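Local coordinates for uncharacterized protein (Treponema denticola ATCC 35404, PDB 6R9N) that senses iron(II) and oxygen for bacterial chemotaxis, stabilising a peroxide-bound di-iron centre in a metallo-beta-lactamase-type fold, at the interface of chains A and B. Sequence-based numbering; all coordinates share one arbitrary frame. Chains: chain A/B, Uncharacterized protein.

The interface of chains A and B. Residues chain A 105, 126, 145-146, 150-151; chain B 198, 253-254.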
loop_
_atom_site.group_PDB
_atom_site.type_symbol
_atom_site.label_atom_id
_atom_site.label_comp_id
_atom_site.label_asym_id
_atom_site.label_seq_id
_atom_site.Cartn_x
_atom_site.Cartn_y
_atom_site.Cartn_z
ATOM N N LEU A 105 -2.213 6.754 9.443
ATOM C CA LEU A 105 -1.190 6.918 8.405
ATOM C C LEU A 105 -1.793 7.223 7.041
ATOM O O LEU A 105 -1.122 7.829 6.196
ATOM C CB LEU A 105 -0.318 5.664 8.286
ATOM C CG LEU A 105 0.955 5.552 9.112
ATOM C CD1 LEU A 105 0.598 5.505 10.571
ATOM C CD2 LEU A 105 1.769 4.317 8.711
ATOM N N ASP A 126 -1.701 4.372 16.344
ATOM C CA ASP A 126 -0.806 3.243 16.089
ATOM C C ASP A 126 -1.059 2.041 17.005
ATOM O O ASP A 126 -0.885 0.899 16.568
ATOM C CB ASP A 126 0.649 3.704 16.207
ATOM C CG ASP A 126 1.131 4.397 14.948
ATOM O OD1 ASP A 126 0.440 4.292 13.902
ATOM O OD2 ASP A 126 2.189 5.052 14.995
ATOM N N HIS A 145 1.377 -3.594 12.039
ATOM C CA HIS A 145 2.125 -2.701 11.177
ATOM C C HIS A 145 3.306 -3.419 10.528
ATOM O O HIS A 145 3.885 -4.356 11.087
ATOM C CB HIS A 145 2.586 -1.480 11.982
ATOM C CG HIS A 145 1.466 -0.781 12.685
ATOM N ND1 HIS A 145 0.399 -0.219 12.010
ATOM C CD2 HIS A 145 1.233 -0.569 14.003
ATOM C CE1 HIS A 145 -0.436 0.318 12.885
ATOM N NE2 HIS A 145 0.045 0.116 14.101
ATOM N N PHE A 146 3.638 -2.987 9.316
ATOM C CA PHE A 146 4.773 -3.530 8.569
ATOM C C PHE A 146 4.605 -5.009 8.236
ATOM O O PHE A 146 5.599 -5.722 8.013
ATOM C CB PHE A 146 6.091 -3.292 9.314
ATOM C CG PHE A 146 6.439 -1.853 9.422
ATOM C CD1 PHE A 146 6.878 -1.157 8.311
ATOM C CD2 PHE A 146 6.271 -1.174 10.613
ATOM C CE1 PHE A 146 7.174 0.194 8.398
ATOM C CE2 PHE A 146 6.578 0.188 10.704
ATOM C CZ PHE A 146 7.027 0.860 9.603
ATOM N N PRO A 150 2.876 -0.159 6.564
ATOM C CA PRO A 150 3.321 0.500 7.804
ATOM C C PRO A 150 2.178 0.915 8.717
ATOM O O PRO A 150 2.414 1.119 9.915
ATOM C CB PRO A 150 4.101 1.731 7.311
ATOM C CG PRO A 150 3.619 1.974 5.914
ATOM C CD PRO A 150 3.231 0.618 5.357
ATOM N N GLY A 151 0.970 1.097 8.181
ATOM C CA GLY A 151 -0.226 1.318 8.980
ATOM C C GLY A 151 -1.303 0.299 8.640
ATOM O O GLY A 151 -2.096 0.508 7.717
ATOM N N ARG B 198 8.239 7.173 10.653
ATOM C CA ARG B 198 7.118 6.258 10.861
ATOM C C ARG B 198 6.868 5.300 9.690
ATOM O O ARG B 198 6.440 4.152 9.913
ATOM C CB ARG B 198 5.852 7.064 11.163
ATOM C CG ARG B 198 4.603 6.221 11.429
ATOM C CD ARG B 198 4.771 5.263 12.602
ATOM N NE ARG B 198 3.599 4.408 12.710
ATOM C CZ ARG B 198 3.385 3.311 11.985
ATOM N NH1 ARG B 198 4.295 2.891 11.091
ATOM N NH2 ARG B 198 2.254 2.627 12.158
ATOM N N ASN B 253 6.470 1.627 20.061
ATOM C CA ASN B 253 5.396 2.503 19.621
ATOM C C ASN B 253 4.353 1.789 18.767
ATOM O O ASN B 253 3.291 2.365 18.522
ATOM C CB ASN B 253 5.964 3.677 18.823
ATOM C CG ASN B 253 6.900 4.532 19.634
ATOM O OD1 ASN B 253 6.958 4.415 20.854
ATOM N ND2 ASN B 253 7.633 5.417 18.960
ATOM N N LEU B 254 4.631 0.578 18.286
ATOM C CA LEU B 254 3.742 -0.099 17.340
ATOM C C LEU B 254 2.807 -1.108 17.998
ATOM O O LEU B 254 1.975 -1.697 17.305
ATOM C CB LEU B 254 4.560 -0.810 16.253
ATOM C CG LEU B 254 5.605 -0.003 15.469
ATOM C CD1 LEU B 254 6.347 -0.906 14.486
ATOM C CD2 LEU B 254 4.988 1.184 14.720
HETATM O O HOH W 1 2.052 -3.512 14.726
#
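B:Arg198, near the C-terminal end of helix 185-199, plunges its guanidinium into chain A and meets A:Asp126 tip to tip, a worked example of how one arginine can pin two subunits together. Both copies belong to the ODP family of beta-lactamase-fold proteins, and the two-fold symmetry of the interface supplies a twin of this socket with the chains exchanged; the dimer may well be the functional form. The grip on A:Asp126 is side-on: B:Arg198 NE makes a salt bridge to A:Asp126 carboxylate oxygen OD2 at 2.8 Å, and B:Arg198 NH2 donates to OD1 at 3.0 Å. Carboxylate and guanidinium planes stand 60° apart, so both oxygens are approached from above the carboxylate plane although they lie near that of the guanidinium. End-on, the same group holds the backbone carbonyl of A:Pro150, B:Arg198 NH2 reaching O at 2.7 Å and B:Arg198 NH1 at 2.8 Å; both bonds are bent, and NH1 stands above the carbonyl plane. The arginine's CG lies anti to the backbone N (chi1 -179°), and a bend at chi2 turns the chain toward these acceptors.

Its faces are clamped by leucines from both subunits: A:Leu105 CD2 lies over one, toward the rim, and B:Leu254 CD2 caps the centre of the other. B:Arg198 NH2 also sits over the face of the A:His145 imidazole, 3.5 Å from the ring centroid, a cation-pi contact with the two planes 73° apart. The A:Phe146 ring crosses the arginine at a slant, bringing CE2 and CZ near B:Arg198 NH1; its CD2 and CE2 touch B:Leu254 CD1, those two side chains crossing at about a right angle.

Farther out, A:His145 NE2 donates almost straight, within the ring plane, to a lone pair of the A:Asp126 carbonyl O at 2.8 Å, which helps to fix the ring's rotation beneath NH2 and ties it to the loop carrying the carboxylate. Water 1 links the A:His145 backbone N to B:Leu254 O, on the 3-10 helix 247-254.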